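Local coordinates for protein manganese-dependent inorganic pyrophosphatase (Methanocaldococcus jannaschii, PDB 2EB0) that hydrolyses inorganic diphosphate to two phosphates, using two manganese ions per subunit, as a member of the class C pyrophosphatase family, at residues Phe24-Pro29 against Gly126-Glu131; Asp232-Leu237 against Leu264-Lys269; Lys274-Lys279 against Val298-Arg303; Phe46-Pro51 against Lys133-Gly138. All blocks are in the same frame, centred on the assembly; numbering follows the deposited sequence.

Overall arrangement
The four contacts form two pairs on opposite sides of the chain's centre. Contacts 1 and 4 belong to the N-terminal DHH region; their centres are about 14 Å apart, they meet through Pro29 and Pro51, and the loop of contact 1 leads into helix 134-148 of contact 4. Contacts 2 and 3 belong to the DHHA2 region, centres about 17 Å apart; they do not touch but are linked along the chain, helix 269-275 following strand 260-267. Contact 2 is buried, contacts 1 and 3 partly so, and contact 4 lies at the surface. Contact 2 combines apolar packing with one tyrosine bond, contact 3 is mainly apolar, contact 1 has a salt bridge, and contact 4 water and CH-pi contacts.

Contact 1. Residues Phe24-Pro29 against Gly126-Glu131; sequences FLDCYP and GGKKKE
Lys130 can be followed atom by atom across the end of helix 12-25. Its CB lies 4.2 Å from Phe24 CD2, beside that ring, and CG carries the chain onward, anti to its own carbonyl carbon. CD then passes 4.1 Å from Phe24 CA, and a bend at chi3 (81°) turns the tip toward Asp26. NZ makes a salt bridge with Asp26 OD1 at 2.8 Å, approaching from above the carboxylate plane, 42° out of it. The ammonium also bonds to the carbonyl O of Tyr23, its strongest polar partner, and lies in a cation-pi contact with that ring. An alanine here would lack the ammonium and its bonds to Asp26 and Tyr23, which would probably leave the 126-131 loop less firmly tied to the helix end.

Asp26, whose phi of 56° takes the backbone off the helical path, also places OD2 3.1 Å from Lys128 CG. Phe24 O, near the helix end, receives a weak bond from Lys128 N at 3.0 Å and a CA-H...O contact from Gly127 CA at 3.6 Å. Apart from these polar contacts, the edge of the Phe24 ring faces Lys130 O, and Leu25 CD1 rests 3.6 Å from Gly127 N. The site is the C-terminal end of the helix in the beta-alpha-beta crossover that links parallel strands 2-5 and 28-31 of the DHH domain.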
loop_
_atom_site.group_PDB
_atom_site.type_symbol
_atom_site.label_atom_id
_atom_site.label_comp_id
_atom_site.label_asym_id
_atom_site.label_seq_id
_atom_site.Cartn_x
_atom_site.Cartn_y
_atom_site.Cartn_z
ATOM N N PHE B 24 17.546 5.687 -12.005
ATOM C CA PHE B 24 18.099 5.253 -10.723
ATOM C C PHE B 24 18.098 3.735 -10.563
ATOM O O PHE B 24 19.009 3.166 -9.975
ATOM C CB PHE B 24 17.306 5.873 -9.566
ATOM C CG PHE B 24 17.603 7.327 -9.330
ATOM C CD1 PHE B 24 16.585 8.265 -9.349
ATOM C CD2 PHE B 24 18.897 7.752 -9.061
ATOM C CE1 PHE B 24 16.847 9.602 -9.103
ATOM C CE2 PHE B 24 19.165 9.091 -8.815
ATOM C CZ PHE B 24 18.139 10.014 -8.836
ATOM N N LEU B 25 17.067 3.083 -11.083
ATOM C CA LEU B 25 16.952 1.636 -10.973
ATOM C C LEU B 25 17.630 0.916 -12.126
ATOM O O LEU B 25 17.647 -0.309 -12.173
ATOM C CB LEU B 25 15.477 1.237 -10.900
ATOM C CG LEU B 25 14.797 1.248 -9.529
ATOM C CD1 LEU B 25 15.270 2.412 -8.688
ATOM C CD2 LEU B 25 13.297 1.311 -9.735
ATOM N N ASP B 26 18.186 1.688 -13.052
ATOM C CA ASP B 26 18.878 1.147 -14.217
ATOM C C ASP B 26 18.059 0.196 -15.078
ATOM O O ASP B 26 18.558 -0.837 -15.519
ATOM C CB ASP B 26 20.182 0.453 -13.799
ATOM C CG ASP B 26 21.316 1.435 -13.573
ATOM O OD1 ASP B 26 21.658 2.177 -14.517
ATOM O OD2 ASP B 26 21.868 1.466 -12.454
ATOM N N CYS B 27 16.797 0.530 -15.310
ATOM C CA CYS B 27 15.969 -0.302 -16.165
ATOM C C CYS B 27 15.349 0.583 -17.235
ATOM O O CYS B 27 15.768 1.728 -17.403
ATOM C CB CYS B 27 14.901 -1.044 -15.354
ATOM S SG CYS B 27 13.858 -0.021 -14.325
ATOM N N TYR B 28 14.366 0.067 -17.964
ATOM C CA TYR B 28 13.747 0.839 -19.037
ATOM C C TYR B 28 12.533 1.687 -18.668
ATOM O O TYR B 28 11.609 1.217 -17.997
ATOM C CB TYR B 28 13.329 -0.087 -20.181
ATOM C CG TYR B 28 14.405 -1.035 -20.655
ATOM C CD1 TYR B 28 15.686 -0.572 -20.963
ATOM C CD2 TYR B 28 14.140 -2.395 -20.807
ATOM C CE1 TYR B 28 16.674 -1.441 -21.406
ATOM C CE2 TYR B 28 15.123 -3.272 -21.253
ATOM C CZ TYR B 28 16.387 -2.790 -21.550
ATOM O OH TYR B 28 17.362 -3.657 -21.991
ATOM N N PRO B 29 12.521 2.955 -19.111
ATOM C CA PRO B 29 11.406 3.865 -18.845
ATOM C C PRO B 29 10.346 3.578 -19.903
ATOM O O PRO B 29 10.675 3.168 -21.021
ATOM C CB PRO B 29 12.033 5.237 -19.034
ATOM C CG PRO B 29 13.004 4.984 -20.146
ATOM C CD PRO B 29 13.654 3.687 -19.702
ATOM N N GLY B 126 15.746 0.355 -4.363
ATOM C CA GLY B 126 16.498 -0.262 -5.438
ATOM C C GLY B 126 17.460 0.664 -6.159
ATOM O O GLY B 126 18.228 0.210 -7.005
ATOM N N GLY B 127 17.418 1.953 -5.827
ATOM C CA GLY B 127 18.286 2.937 -6.460
ATOM C C GLY B 127 19.762 2.589 -6.431
ATOM O O GLY B 127 20.209 1.854 -5.554
ATOM N N LYS B 128 20.525 3.131 -7.379
ATOM C CA LYS B 128 21.953 2.845 -7.461
ATOM C C LYS B 128 22.854 4.030 -7.118
ATOM O O LYS B 128 23.957 4.149 -7.651
ATOM C CB LYS B 128 22.303 2.332 -8.861
ATOM C CG LYS B 128 21.398 1.215 -9.364
ATOM C CD LYS B 128 21.412 0.016 -8.434
ATOM C CE LYS B 128 20.453 -1.064 -8.911
ATOM N NZ LYS B 128 20.469 -2.247 -8.006
ATOM N N LYS B 129 22.380 4.902 -6.235
ATOM C CA LYS B 129 23.143 6.068 -5.786
ATOM C C LYS B 129 23.775 6.921 -6.883
ATOM O O LYS B 129 24.848 7.499 -6.691
ATOM C CB LYS B 129 24.230 5.633 -4.796
ATOM C CG LYS B 129 23.692 5.094 -3.477
ATOM C CD LYS B 129 23.076 6.199 -2.624
ATOM C CE LYS B 129 22.342 5.629 -1.415
ATOM N NZ LYS B 129 23.209 4.754 -0.570
ATOM N N LYS B 130 23.101 7.018 -8.022
ATOM C CA LYS B 130 23.596 7.814 -9.140
ATOM C C LYS B 130 23.356 9.296 -8.845
ATOM O O LYS B 130 22.634 9.636 -7.909
ATOM C CB LYS B 130 22.881 7.369 -10.417
ATOM C CG LYS B 130 23.007 5.863 -10.637
ATOM C CD LYS B 130 22.118 5.329 -11.738
ATOM C CE LYS B 130 22.718 5.543 -13.106
ATOM N NZ LYS B 130 21.874 4.905 -14.156
ATOM N N GLU B 131 23.971 10.183 -9.618
ATOM C CA GLU B 131 23.783 11.604 -9.373
ATOM C C GLU B 131 22.631 12.189 -10.180
ATOM O O GLU B 131 22.460 11.884 -11.357
ATOM C CB GLU B 131 25.061 12.383 -9.687
ATOM C CG GLU B 131 24.890 13.886 -9.531
ATOM C CD GLU B 131 26.128 14.676 -9.902
ATOM O OE1 GLU B 131 26.061 15.921 -9.866
ATOM O OE2 GLU B 131 27.165 14.063 -10.227
#

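Contact 2. Residues Asp232-Leu237 against Leu264-Lys269; sequences DIYKLL and LVVGNK
Helix 230-243 is the crossover helix of a beta-alpha-beta unit in the DHHA2 domain, joining strand 211-220 to its parallel neighbour 248-255, and it here packs on the next strand of the mixed sheet, 260-267. The short axes of 232-237 and 264-267 come within 9.3 Å and run in nearly the same direction, 25° apart.

Leu264 and Val266 both turn their CB atoms toward the helix. Leu264 CD1 sits between two helix side chains one turn apart, 4.0 Å from Ile233 CG2 and 4.1 Å from Leu237 CD1, crossing each at about a right angle. Val266 CG2 is likewise shared between two helix residues, 4.0 Å from Leu237 CB and 3.4 Å from Tyr234 CE1, the valine and tyrosine meeting tip to tip.

Tyr234 supplies the polar element. With CG anti to the backbone N (chi1 -166°), its ring reaches toward the strand, and OH donates to Val265 O at 2.9 Å. The donor sits above the carbonyl plane and off its lone pairs, with a C=O...donor angle of 140°, while the same oxygen lies at the ring edge. Lys269 CE is 3.9 Å from the Tyr234 OH. A phenylalanine here would lack the hydroxyl, and Val265 O would probably lose this side-chain partner, loosening the tie between helix and strand. Phe251 of strand 248-255 touches both Leu237 and Leu264, extending the apolar contact. A crossover helix lying nearly parallel to the strand and packing apolar side chains on one face of the sheet is the arrangement of alpha/beta layers.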
loop_
_atom_site.group_PDB
_atom_site.type_symbol
_atom_site.label_atom_id
_atom_site.label_comp_id
_atom_site.label_asym_id
_atom_site.label_seq_id
_atom_site.Cartn_x
_atom_site.Cartn_y
_atom_site.Cartn_z
ATOM N N ASP B 232 -21.082 19.925 -26.164
ATOM C CA ASP B 232 -20.552 18.838 -26.973
ATOM C C ASP B 232 -19.828 17.818 -26.109
ATOM O O ASP B 232 -19.944 16.610 -26.346
ATOM C CB ASP B 232 -19.598 19.376 -28.043
ATOM C CG ASP B 232 -20.296 20.270 -29.047
ATOM O OD1 ASP B 232 -21.358 19.863 -29.568
ATOM O OD2 ASP B 232 -19.778 21.375 -29.318
ATOM N N ILE B 233 -19.081 18.301 -25.114
ATOM C CA ILE B 233 -18.347 17.413 -24.211
ATOM C C ILE B 233 -19.318 16.506 -23.458
ATOM O O ILE B 233 -19.079 15.300 -23.325
ATOM C CB ILE B 233 -17.494 18.216 -23.184
ATOM C CG1 ILE B 233 -16.310 18.884 -23.896
ATOM C CG2 ILE B 233 -16.977 17.290 -22.092
ATOM C CD1 ILE B 233 -15.440 19.727 -22.998
ATOM N N TYR B 234 -20.422 17.080 -22.986
ATOM C CA TYR B 234 -21.417 16.301 -22.253
ATOM C C TYR B 234 -22.018 15.192 -23.117
ATOM O O TYR B 234 -22.150 14.045 -22.674
ATOM C CB TYR B 234 -22.546 17.196 -21.735
ATOM C CG TYR B 234 -23.390 16.497 -20.693
ATOM C CD1 TYR B 234 -22.910 16.313 -19.393
ATOM C CD2 TYR B 234 -24.641 15.963 -21.017
ATOM C CE1 TYR B 234 -23.648 15.612 -18.446
ATOM C CE2 TYR B 234 -25.388 15.258 -20.074
ATOM C CZ TYR B 234 -24.884 15.087 -18.792
ATOM O OH TYR B 234 -25.604 14.384 -17.854
ATOM N N LYS B 235 -22.392 15.537 -24.344
ATOM C CA LYS B 235 -22.968 14.556 -25.256
ATOM C C LYS B 235 -22.004 13.381 -25.400
ATOM O O LYS B 235 -22.398 12.217 -25.248
ATOM C CB LYS B 235 -23.233 15.182 -26.629
ATOM C CG LYS B 235 -23.907 14.230 -27.609
ATOM C CD LYS B 235 -24.067 14.837 -28.998
ATOM C CE LYS B 235 -25.028 16.015 -29.006
ATOM N NZ LYS B 235 -25.172 16.580 -30.379
ATOM N N LEU B 236 -20.734 13.687 -25.676
ATOM C CA LEU B 236 -19.738 12.637 -25.825
ATOM C C LEU B 236 -19.625 11.800 -24.548
ATOM O O LEU B 236 -19.471 10.575 -24.608
ATOM C CB LEU B 236 -18.376 13.232 -26.206
ATOM C CG LEU B 236 -18.258 13.815 -27.627
ATOM C CD1 LEU B 236 -16.877 14.422 -27.833
ATOM C CD2 LEU B 236 -18.494 12.731 -28.656
ATOM N N LEU B 237 -19.716 12.445 -23.391
ATOM C CA LEU B 237 -19.618 11.707 -22.138
ATOM C C LEU B 237 -20.833 10.791 -21.946
ATOM O O LEU B 237 -20.733 9.741 -21.307
ATOM C CB LEU B 237 -19.476 12.675 -20.958
ATOM C CG LEU B 237 -18.179 13.508 -20.885
ATOM C CD1 LEU B 237 -18.194 14.351 -19.625
ATOM C CD2 LEU B 237 -16.955 12.605 -20.878
ATOM N N LEU B 264 -19.274 17.887 -14.207
ATOM C CA LEU B 264 -20.303 17.435 -15.138
ATOM C C LEU B 264 -20.653 16.040 -14.636
ATOM O O LEU B 264 -19.763 15.210 -14.442
ATOM C CB LEU B 264 -19.764 17.346 -16.563
ATOM C CG LEU B 264 -19.194 18.608 -17.216
ATOM C CD1 LEU B 264 -18.895 18.308 -18.682
ATOM C CD2 LEU B 264 -20.183 19.754 -17.114
ATOM N N VAL B 265 -21.941 15.780 -14.426
ATOM C CA VAL B 265 -22.359 14.488 -13.899
ATOM C C VAL B 265 -23.192 13.659 -14.869
ATOM O O VAL B 265 -24.252 14.086 -15.324
ATOM C CB VAL B 265 -23.129 14.679 -12.578
ATOM C CG1 VAL B 265 -23.436 13.327 -11.948
ATOM C CG2 VAL B 265 -22.303 15.527 -11.625
ATOM N N VAL B 266 -22.701 12.460 -15.169
ATOM C CA VAL B 266 -23.368 11.556 -16.094
ATOM C C VAL B 266 -23.576 10.168 -15.486
ATOM O O VAL B 266 -22.627 9.543 -14.992
ATOM C CB VAL B 266 -22.542 11.396 -17.386
ATOM C CG1 VAL B 266 -23.404 10.782 -18.479
ATOM C CG2 VAL B 266 -21.988 12.742 -17.820
ATOM N N GLY B 267 -24.816 9.684 -15.533
ATOM C CA GLY B 267 -25.119 8.370 -14.988
ATOM C C GLY B 267 -25.756 8.416 -13.608
ATOM O O GLY B 267 -26.822 8.999 -13.419
ATOM N N ASN B 268 -25.085 7.815 -12.632
ATOM C CA ASN B 268 -25.591 7.763 -11.267
ATOM C C ASN B 268 -25.490 9.095 -10.516
ATOM O O ASN B 268 -24.694 9.231 -9.585
ATOM C CB ASN B 268 -24.838 6.678 -10.494
ATOM C CG ASN B 268 -25.543 6.283 -9.221
ATOM O OD1 ASN B 268 -26.184 7.109 -8.576
ATOM N ND2 ASN B 268 -25.416 5.018 -8.840
ATOM N N LYS B 269 -26.309 10.071 -10.905
ATOM C CA LYS B 269 -26.296 11.381 -10.258
ATOM C C LYS B 269 -26.606 11.293 -8.769
ATOM O O LYS B 269 -26.076 12.071 -7.964
ATOM C CB LYS B 269 -27.287 12.324 -10.945
ATOM C CG LYS B 269 -26.876 12.691 -12.367
ATOM C CD LYS B 269 -27.808 13.711 -13.000
ATOM C CE LYS B 269 -27.341 14.078 -14.404
ATOM N NZ LYS B 269 -28.293 15.005 -15.087
#

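Contact 3. Residues Lys274-Lys279 against Val298-Arg303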
loop_
_atom_site.group_PDB
_atom_site.type_symbol
_atom_site.label_atom_id
_atom_site.label_comp_id
_atom_site.label_asym_id
_atom_site.label_seq_id
_atom_site.Cartn_x
_atom_site.Cartn_y
_atom_site.Cartn_z
ATOM N N LYS B 274 -25.066 12.280 -3.199
ATOM C CA LYS B 274 -24.882 11.721 -1.867
ATOM C C LYS B 274 -23.428 11.957 -1.461
ATOM O O LYS B 274 -23.131 12.389 -0.347
ATOM C CB LYS B 274 -25.180 10.218 -1.875
ATOM C CG LYS B 274 -24.916 9.532 -0.543
ATOM C CD LYS B 274 -24.987 8.017 -0.660
ATOM C CE LYS B 274 -24.507 7.347 0.619
ATOM N NZ LYS B 274 -24.293 5.875 0.460
ATOM N N ALA B 275 -22.526 11.682 -2.393
ATOM C CA ALA B 275 -21.103 11.846 -2.153
ATOM C C ALA B 275 -20.720 13.278 -1.770
ATOM O O ALA B 275 -19.853 13.479 -0.922
ATOM C CB ALA B 275 -20.319 11.405 -3.401
ATOM N N PHE B 276 -21.377 14.269 -2.372
ATOM C CA PHE B 276 -21.027 15.658 -2.094
ATOM C C PHE B 276 -22.031 16.535 -1.362
ATOM O O PHE B 276 -21.963 17.764 -1.455
ATOM C CB PHE B 276 -20.597 16.343 -3.395
ATOM C CG PHE B 276 -19.419 15.687 -4.048
ATOM C CD1 PHE B 276 -19.598 14.618 -4.924
ATOM C CD2 PHE B 276 -18.121 16.077 -3.718
ATOM C CE1 PHE B 276 -18.502 13.940 -5.455
ATOM C CE2 PHE B 276 -17.017 15.407 -4.244
ATOM C CZ PHE B 276 -17.206 14.335 -5.113
ATOM N N ASN B 277 -22.948 15.916 -0.626
ATOM C CA ASN B 277 -23.941 16.664 0.134
ATOM C C ASN B 277 -24.489 17.826 -0.673
ATOM O O ASN B 277 -24.601 18.939 -0.162
ATOM C CB ASN B 277 -23.326 17.214 1.424
ATOM C CG ASN B 277 -22.842 16.126 2.359
ATOM O OD1 ASN B 277 -21.910 15.389 2.048
ATOM N ND2 ASN B 277 -23.476 16.024 3.519
ATOM N N VAL B 278 -24.831 17.576 -1.933
ATOM C CA VAL B 278 -25.367 18.635 -2.780
ATOM C C VAL B 278 -26.203 18.086 -3.936
ATOM O O VAL B 278 -25.789 17.153 -4.627
ATOM C CB VAL B 278 -24.220 19.524 -3.348
ATOM C CG1 VAL B 278 -23.280 18.695 -4.201
ATOM C CG2 VAL B 278 -24.797 20.678 -4.152
ATOM N N LYS B 279 -27.388 18.662 -4.133
ATOM C CA LYS B 279 -28.268 18.236 -5.218
ATOM C C LYS B 279 -27.839 18.962 -6.490
ATOM O O LYS B 279 -27.528 20.154 -6.455
ATOM C CB LYS B 279 -29.726 18.576 -4.903
ATOM C CG LYS B 279 -30.722 17.783 -5.740
ATOM C CD LYS B 279 -32.090 18.449 -5.797
ATOM C CE LYS B 279 -32.050 19.716 -6.642
ATOM N NZ LYS B 279 -33.394 20.339 -6.790
ATOM N N VAL B 298 -12.369 11.642 -5.412
ATOM C CA VAL B 298 -12.399 10.197 -5.250
ATOM C C VAL B 298 -12.822 9.725 -3.848
ATOM O O VAL B 298 -13.708 8.877 -3.712
ATOM C CB VAL B 298 -11.023 9.582 -5.619
ATOM C CG1 VAL B 298 -11.026 8.078 -5.390
ATOM C CG2 VAL B 298 -10.702 9.886 -7.080
ATOM N N PRO B 299 -12.223 10.291 -2.790
ATOM C CA PRO B 299 -12.573 9.875 -1.429
ATOM C C PRO B 299 -14.057 9.859 -1.067
ATOM O O PRO B 299 -14.569 8.836 -0.612
ATOM C CB PRO B 299 -11.764 10.836 -0.555
ATOM C CG PRO B 299 -10.562 11.115 -1.405
ATOM C CD PRO B 299 -11.180 11.328 -2.765
ATOM N N PRO B 300 -14.766 10.988 -1.252
ATOM C CA PRO B 300 -16.194 11.026 -0.917
ATOM C C PRO B 300 -17.044 10.178 -1.852
ATOM O O PRO B 300 -18.067 9.626 -1.448
ATOM C CB PRO B 300 -16.530 12.510 -1.024
ATOM C CG PRO B 300 -15.657 12.947 -2.144
ATOM C CD PRO B 300 -14.332 12.279 -1.812
ATOM N N LEU B 301 -16.603 10.074 -3.100
ATOM C CA LEU B 301 -17.319 9.305 -4.101
ATOM C C LEU B 301 -17.164 7.795 -3.868
ATOM O O LEU B 301 -18.157 7.059 -3.872
ATOM C CB LEU B 301 -16.825 9.695 -5.492
ATOM C CG LEU B 301 -17.774 9.478 -6.668
ATOM C CD1 LEU B 301 -19.081 10.262 -6.451
ATOM C CD2 LEU B 301 -17.075 9.953 -7.953
ATOM N N GLU B 302 -15.938 7.320 -3.660
ATOM C CA GLU B 302 -15.775 5.888 -3.416
ATOM C C GLU B 302 -16.353 5.504 -2.061
ATOM O O GLU B 302 -16.778 4.371 -1.867
ATOM C CB GLU B 302 -14.312 5.456 -3.474
ATOM C CG GLU B 302 -14.122 4.014 -3.022
ATOM C CD GLU B 302 -12.718 3.492 -3.256
ATOM O OE1 GLU B 302 -11.751 4.239 -2.992
ATOM O OE2 GLU B 302 -12.588 2.326 -3.696
ATOM N N ARG B 303 -16.362 6.441 -1.119
ATOM C CA ARG B 303 -16.921 6.151 0.189
ATOM C C ARG B 303 -18.426 6.023 0.057
ATOM O O ARG B 303 -19.038 5.175 0.700
ATOM C CB ARG B 303 -16.573 7.241 1.202
ATOM C CG ARG B 303 -15.263 6.995 1.933
ATOM C CD ARG B 303 -15.221 7.760 3.247
ATOM N NE ARG B 303 -15.239 9.202 3.034
ATOM C CZ ARG B 303 -14.197 9.906 2.603
ATOM N NH1 ARG B 303 -13.045 9.296 2.342
ATOM N NH2 ARG B 303 -14.306 11.218 2.426
#
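Two torsion settings bring Phe276 and Leu301 together. Phe276 holds CG anti to its carbonyl carbon (chi1 -59°), so its ring extends toward helix 293-306, while Leu301 has CG anti to the backbone N (chi1 -155°) and chi2 of 58°, which directs CD1 back at the ring. The contact is helix-end packing in the DHHA2 domain: the end of helix 269-275, with the turn that follows, rests against the C-terminal helix of the chain.

Phe276 bridges two residues of that helix obliquely. Its CE2 lies 3.5 Å from Pro300 CG, and its CE1 lies 3.9 Å from Leu301 CD1. Backbone proximity is close, with the CA atoms of Ala275 and Leu301 5.0 Å apart, and the small side chain of Ala275 fits this spacing. Pro300 also touches the helix end directly, its CB 3.5 Å from Ala275 O. The helix is kinked where Pro299 and Pro300 have no backbone N-H to give to the preceding turn. Phe272 of helix 269-275 meets the Phe276 ring, and Glu97 of the second subunit packs on Pro299. Ala275 CB and Leu301 CD1 lie 3.5 Å apart, tighter than usual van der Waals contact for such carbons.

Contact 4. Residues Phe46-Pro51 against Lys133-Gly138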
loop_
_atom_site.group_PDB
_atom_site.type_symbol
_atom_site.label_atom_id
_atom_site.label_comp_id
_atom_site.label_asym_id
_atom_site.label_seq_id
_atom_site.Cartn_x
_atom_site.Cartn_y
_atom_site.Cartn_z
ATOM N N PHE B 46 14.075 20.248 -21.124
ATOM C CA PHE B 46 15.280 19.713 -20.513
ATOM C C PHE B 46 16.070 18.749 -21.367
ATOM O O PHE B 46 16.925 18.033 -20.860
ATOM C CB PHE B 46 14.944 19.086 -19.159
ATOM C CG PHE B 46 14.361 20.066 -18.196
ATOM C CD1 PHE B 46 12.987 20.159 -18.026
ATOM C CD2 PHE B 46 15.187 20.957 -17.510
ATOM C CE1 PHE B 46 12.437 21.131 -17.183
ATOM C CE2 PHE B 46 14.648 21.926 -16.672
ATOM C CZ PHE B 46 13.267 22.015 -16.505
ATOM N N GLY B 47 15.790 18.753 -22.667
ATOM C CA GLY B 47 16.498 17.882 -23.589
ATOM C C GLY B 47 16.446 16.418 -23.212
ATOM O O GLY B 47 17.448 15.719 -23.290
ATOM N N VAL B 48 15.271 15.957 -22.808
ATOM C CA VAL B 48 15.070 14.569 -22.420
ATOM C C VAL B 48 14.201 13.854 -23.449
ATOM O O VAL B 48 13.179 14.375 -23.875
ATOM C CB VAL B 48 14.398 14.482 -21.020
ATOM C CG1 VAL B 48 14.065 13.028 -20.675
ATOM C CG2 VAL B 48 15.340 15.076 -19.958
ATOM N N MET B 49 14.612 12.658 -23.843
ATOM C CA MET B 49 13.865 11.872 -24.825
ATOM C C MET B 49 12.588 11.271 -24.244
ATOM O O MET B 49 12.540 10.899 -23.069
ATOM C CB MET B 49 14.747 10.751 -25.380
ATOM C CG MET B 49 16.084 11.232 -25.946
ATOM S SD MET B 49 15.910 12.493 -27.240
ATOM C CE MET B 49 16.244 13.999 -26.292
ATOM N N GLU B 50 11.560 11.186 -25.079
ATOM C CA GLU B 50 10.267 10.625 -24.698
ATOM C C GLU B 50 10.364 9.106 -24.521
ATOM O O GLU B 50 10.820 8.411 -25.416
ATOM C CB GLU B 50 9.245 10.937 -25.788
ATOM C CG GLU B 50 7.845 10.447 -25.506
ATOM C CD GLU B 50 6.964 10.487 -26.742
ATOM O OE1 GLU B 50 5.727 10.353 -26.602
ATOM O OE2 GLU B 50 7.511 10.643 -27.856
ATOM N N PRO B 51 9.905 8.576 -23.376
ATOM C CA PRO B 51 9.926 7.140 -23.047
ATOM C C PRO B 51 9.197 6.288 -24.080
ATOM O O PRO B 51 8.224 6.737 -24.678
ATOM C CB PRO B 51 9.214 7.074 -21.696
ATOM C CG PRO B 51 9.338 8.452 -21.151
ATOM C CD PRO B 51 9.168 9.326 -22.348
ATOM N N LYS B 133 21.279 14.677 -12.346
ATOM C CA LYS B 133 21.725 15.739 -13.228
ATOM C C LYS B 133 20.647 16.811 -13.359
ATOM O O LYS B 133 19.478 16.572 -13.057
ATOM C CB LYS B 133 22.077 15.163 -14.607
ATOM C CG LYS B 133 23.301 14.255 -14.585
ATOM C CD LYS B 133 24.489 15.001 -13.998
ATOM C CE LYS B 133 25.674 14.089 -13.742
ATOM N NZ LYS B 133 26.858 14.873 -13.287
ATOM N N PRO B 134 21.031 18.011 -13.814
ATOM C CA PRO B 134 20.094 19.122 -13.982
ATOM C C PRO B 134 18.868 18.798 -14.832
ATOM O O PRO B 134 17.751 19.200 -14.489
ATOM C CB PRO B 134 20.959 20.215 -14.601
ATOM C CG PRO B 134 22.008 19.451 -15.306
ATOM C CD PRO B 134 22.362 18.385 -14.310
ATOM N N ASP B 135 19.064 18.078 -15.934
ATOM C CA ASP B 135 17.933 17.732 -16.790
ATOM C C ASP B 135 16.887 16.892 -16.064
ATOM O O ASP B 135 15.705 17.235 -16.080
ATOM C CB ASP B 135 18.393 17.020 -18.072
ATOM C CG ASP B 135 19.252 15.796 -17.804
ATOM O OD1 ASP B 135 19.613 15.128 -18.800
ATOM O OD2 ASP B 135 19.571 15.497 -16.625
ATOM N N LEU B 136 17.309 15.806 -15.421
ATOM C CA LEU B 136 16.361 14.968 -14.697
ATOM C C LEU B 136 15.806 15.727 -13.495
ATOM O O LEU B 136 14.650 15.527 -13.111
ATOM C CB LEU B 136 17.013 13.658 -14.245
ATOM C CG LEU B 136 17.398 12.690 -15.362
ATOM C CD1 LEU B 136 17.937 11.414 -14.746
ATOM C CD2 LEU B 136 16.192 12.380 -16.234
ATOM N N ALA B 137 16.620 16.605 -12.909
ATOM C CA ALA B 137 16.161 17.403 -11.774
ATOM C C ALA B 137 15.049 18.324 -12.291
ATOM O O ALA B 137 14.081 18.617 -11.584
ATOM C CB ALA B 137 17.304 18.229 -11.204
ATOM N N GLY B 138 15.200 18.759 -13.540
ATOM C CA GLY B 138 14.209 19.619 -14.159
ATOM C C GLY B 138 12.886 18.905 -14.362
ATOM O O GLY B 138 11.830 19.523 -14.241
HETATM O O HOH W 1 19.683 16.677 -21.078
#
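Gly138 CA sits over one face of the Phe46 ring, 3.5 Å from the ring centroid and 16° off the ring normal, a CH-pi contact. The ring also runs beside the glycine carbonyl, with Phe46 CE1 3.4 Å from Gly138 O. A side chain at Gly138 would have no room, because a CB in the standard position would fall 2.1 Å from Phe46 CE2. Nearer the helix start, Asp135 CB packs 3.3 Å from Phe46 O, and the Asp135 and Val48 side chains cross at about a right angle, with Asp135 CB near Val48 CG2.

A water forms the next layer. It lies 2.8 Å from Asp135 OD1 and 3.1 Å from Phe46 O, in donor geometry to each, although more acceptors surround it than it has protons. The other carboxylate oxygen, Asp135 OD2, accepts the backbone N-H of Leu136 at 2.6 Å, a bond made possible by the crowded chi1 of 55°.

Farther out, Gly47, with positive phi, is the C-prime residue of the Schellman motif that ends helix 37-45, and probably helps set the direction in which Phe46 and Val48 face helix 134-148. Ile19 of helix 12-25 backs Val48 and Leu136. Helix 134-148 itself continues to Asp147, a manganese ligand. Because Asp135 lies in the first turn of that helix and takes a backbone N-H there, its carboxylate is probably held in the ionised form.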